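Local coordinates for protein cysteine synthase 3 (Entamoeba histolytica, PDB 6KR5) that probably catalyses the pyridoxal-phosphate-dependent replacement of the acetate of O-acetylserine by sulfide, the last step of cysteine synthesis, at residues Y171-I176 / E202-K207. Numbering follows the deposited sequence.
Sequences YTANEI and ENLKKK
Helices 169-179 and 195-207 flank strand 186-190 in sequence, and they pack against each other in the domain built on the mixed sheet. The short segments 171-176 and 202-207 run in broadly the same direction, crossing at -44° with their axes 9.0 Å apart at closest approach. Ala173 suits the crossing because its methyl group lets the backbones come close: its CA lies 6.0 Å from the CA of Leu204, and its CB points at the partner helix and meets CB of Asn203 at 3.5 Å. Asn203 meets it with CB alone; its amide, carried beside its own backbone N (chi1 -79°), hydrogen-bonds through ND2 to the carbonyl O of Gly199 one turn earlier. Leu204 supplies the apolar reach. With CG anti to its carbonyl carbon, its forked end extends between Ala173 and Ile176; CD2 lies 3.7 Å from the carbonyl O of Ala173, and CD1 touches CG2 of Ile176 at 4.3 Å. The beta-branched Ile176 fills the buried side one turn on from Ala173, where it also packs on Lys47 of strand 43-48 and on Val184. At the more open margin, Asn174 swings its amide anti to the backbone N (chi1 -176°), and Lys207, extended beyond CG, crosses it obliquely to place NZ 3.1 Å from OD1. A long, flexible lysine can span this wider gap and keep its charge near the surface. Neighbouring Glu175, on helix 169-179, takes no part in the pairing; its carboxylate forms salt bridges with Lys47 and Arg60, while Asn174 also packs on Pro9 of the second subunit. Helix 195-207 is the crossover of a beta-alpha-beta unit between adjacent parallel strands 186-190 and 212-218, and helix 169-179 packs on it, an alpha/beta construction found in fold-type II PLP enzymes.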
loop_
_atom_site.group_PDB
_atom_site.type_symbol
_atom_site.label_atom_id
_atom_site.label_comp_id
_atom_site.label_asym_id
_atom_site.label_seq_id
_atom_site.Cartn_x
_atom_site.Cartn_y
_atom_site.Cartn_z
ATOM N N TYR B 171 14.338 0.380 -14.532
ATOM C CA TYR B 171 13.190 -0.509 -14.403
ATOM C C TYR B 171 11.881 0.243 -14.618
ATOM O O TYR B 171 11.016 -0.208 -15.375
ATOM C CB TYR B 171 13.216 -1.186 -13.033
ATOM C CG TYR B 171 14.327 -2.199 -12.865
ATOM C CD1 TYR B 171 15.592 -1.816 -12.416
ATOM C CD2 TYR B 171 14.102 -3.545 -13.139
ATOM C CE1 TYR B 171 16.603 -2.750 -12.257
ATOM C CE2 TYR B 171 15.107 -4.484 -12.984
ATOM C CZ TYR B 171 16.352 -4.081 -12.543
ATOM O OH TYR B 171 17.343 -5.024 -12.388
ATOM N N THR B 172 11.718 1.401 -13.969
ATOM C CA THR B 172 10.505 2.190 -14.157
ATOM C C THR B 172 10.253 2.449 -15.635
ATOM O O THR B 172 9.148 2.223 -16.145
ATOM C CB THR B 172 10.616 3.512 -13.389
ATOM O OG1 THR B 172 11.185 3.278 -12.094
ATOM C CG2 THR B 172 9.243 4.181 -13.241
ATOM N N ALA B 173 11.289 2.904 -16.342
ATOM C CA ALA B 173 11.157 3.201 -17.764
ATOM C C ALA B 173 10.843 1.951 -18.570
ATOM O O ALA B 173 9.977 1.982 -19.452
ATOM C CB ALA B 173 12.433 3.854 -18.287
ATOM N N ASN B 174 11.541 0.845 -18.292
ATOM C CA ASN B 174 11.273 -0.380 -19.039
ATOM C C ASN B 174 9.841 -0.845 -18.838
ATOM O O ASN B 174 9.191 -1.310 -19.783
ATOM C CB ASN B 174 12.230 -1.496 -18.632
ATOM C CG ASN B 174 12.032 -2.745 -19.473
ATOM O OD1 ASN B 174 12.144 -2.687 -20.700
ATOM N ND2 ASN B 174 11.714 -3.868 -18.829
ATOM N N GLU B 175 9.336 -0.738 -17.605
ATOM C CA GLU B 175 7.944 -1.086 -17.348
ATOM C C GLU B 175 6.998 -0.238 -18.188
ATOM O O GLU B 175 6.029 -0.757 -18.750
ATOM C CB GLU B 175 7.631 -0.924 -15.863
ATOM C CG GLU B 175 8.371 -1.920 -14.986
ATOM C CD GLU B 175 8.449 -1.487 -13.537
ATOM O OE1 GLU B 175 7.509 -0.809 -13.071
ATOM O OE2 GLU B 175 9.436 -1.841 -12.863
ATOM N N ILE B 176 7.248 1.071 -18.276
ATOM C CA ILE B 176 6.405 1.922 -19.120
ATOM C C ILE B 176 6.533 1.514 -20.580
ATOM O O ILE B 176 5.535 1.434 -21.310
ATOM C CB ILE B 176 6.763 3.404 -18.923
ATOM C CG1 ILE B 176 6.417 3.839 -17.495
ATOM C CG2 ILE B 176 6.023 4.266 -19.955
ATOM C CD1 ILE B 176 7.107 5.117 -17.079
ATOM N N GLU B 202 15.517 9.895 -19.614
ATOM C CA GLU B 202 16.679 9.463 -20.391
ATOM C C GLU B 202 16.463 8.078 -20.982
ATOM O O GLU B 202 16.816 7.827 -22.143
ATOM C CB GLU B 202 17.938 9.482 -19.526
ATOM C CG GLU B 202 18.491 10.877 -19.265
ATOM C CD GLU B 202 19.805 10.861 -18.510
ATOM O OE1 GLU B 202 20.012 9.948 -17.680
ATOM O OE2 GLU B 202 20.631 11.775 -18.739
ATOM N N ASN B 203 15.882 7.163 -20.203
ATOM C CA ASN B 203 15.772 5.789 -20.673
ATOM C C ASN B 203 14.646 5.618 -21.683
ATOM O O ASN B 203 14.756 4.776 -22.582
ATOM C CB ASN B 203 15.589 4.840 -19.490
ATOM C CG ASN B 203 16.888 4.556 -18.778
ATOM O OD1 ASN B 203 17.780 3.911 -19.329
ATOM N ND2 ASN B 203 17.006 5.034 -17.546
ATOM N N LEU B 204 13.568 6.397 -21.573
ATOM C CA LEU B 204 12.561 6.363 -22.628
ATOM C C LEU B 204 13.096 6.998 -23.906
ATOM O O LEU B 204 12.844 6.493 -25.006
ATOM C CB LEU B 204 11.280 7.060 -22.174
ATOM C CG LEU B 204 10.441 6.290 -21.149
ATOM C CD1 LEU B 204 9.196 7.084 -20.779
ATOM C CD2 LEU B 204 10.071 4.919 -21.697
ATOM N N LYS B 205 13.848 8.097 -23.787
ATOM C CA LYS B 205 14.309 8.778 -24.993
ATOM C C LYS B 205 15.339 7.947 -25.749
ATOM O O LYS B 205 15.466 8.085 -26.970
ATOM C CB LYS B 205 14.872 10.159 -24.646
ATOM C CG LYS B 205 13.819 11.262 -24.665
ATOM C CD LYS B 205 14.366 12.594 -24.141
ATOM C CE LYS B 205 13.354 13.703 -24.404
ATOM N NZ LYS B 205 13.719 14.994 -23.762
ATOM N N LYS B 206 16.001 7.028 -25.072
ATOM C CA LYS B 206 16.954 6.146 -25.783
ATOM C C LYS B 206 16.151 5.225 -26.701
ATOM O O LYS B 206 16.633 4.891 -27.773
ATOM C CB LYS B 206 17.727 5.275 -24.794
ATOM C CG LYS B 206 19.131 5.750 -24.488
ATOM C CD LYS B 206 19.985 4.716 -23.798
ATOM C CE LYS B 206 20.004 4.920 -22.301
ATOM N NZ LYS B 206 20.742 6.150 -21.920
ATOM N N LYS B 207 14.961 4.835 -26.270
ATOM C CA LYS B 207 14.141 3.932 -27.067
ATOM C C LYS B 207 13.290 4.662 -28.097
ATOM O O LYS B 207 12.987 4.101 -29.157
ATOM C CB LYS B 207 13.253 3.085 -26.147
ATOM C CG LYS B 207 14.036 1.958 -25.453
ATOM C CD LYS B 207 13.304 1.357 -24.261
ATOM C CE LYS B 207 14.157 0.275 -23.585
ATOM N NZ LYS B 207 13.405 -0.466 -22.518
#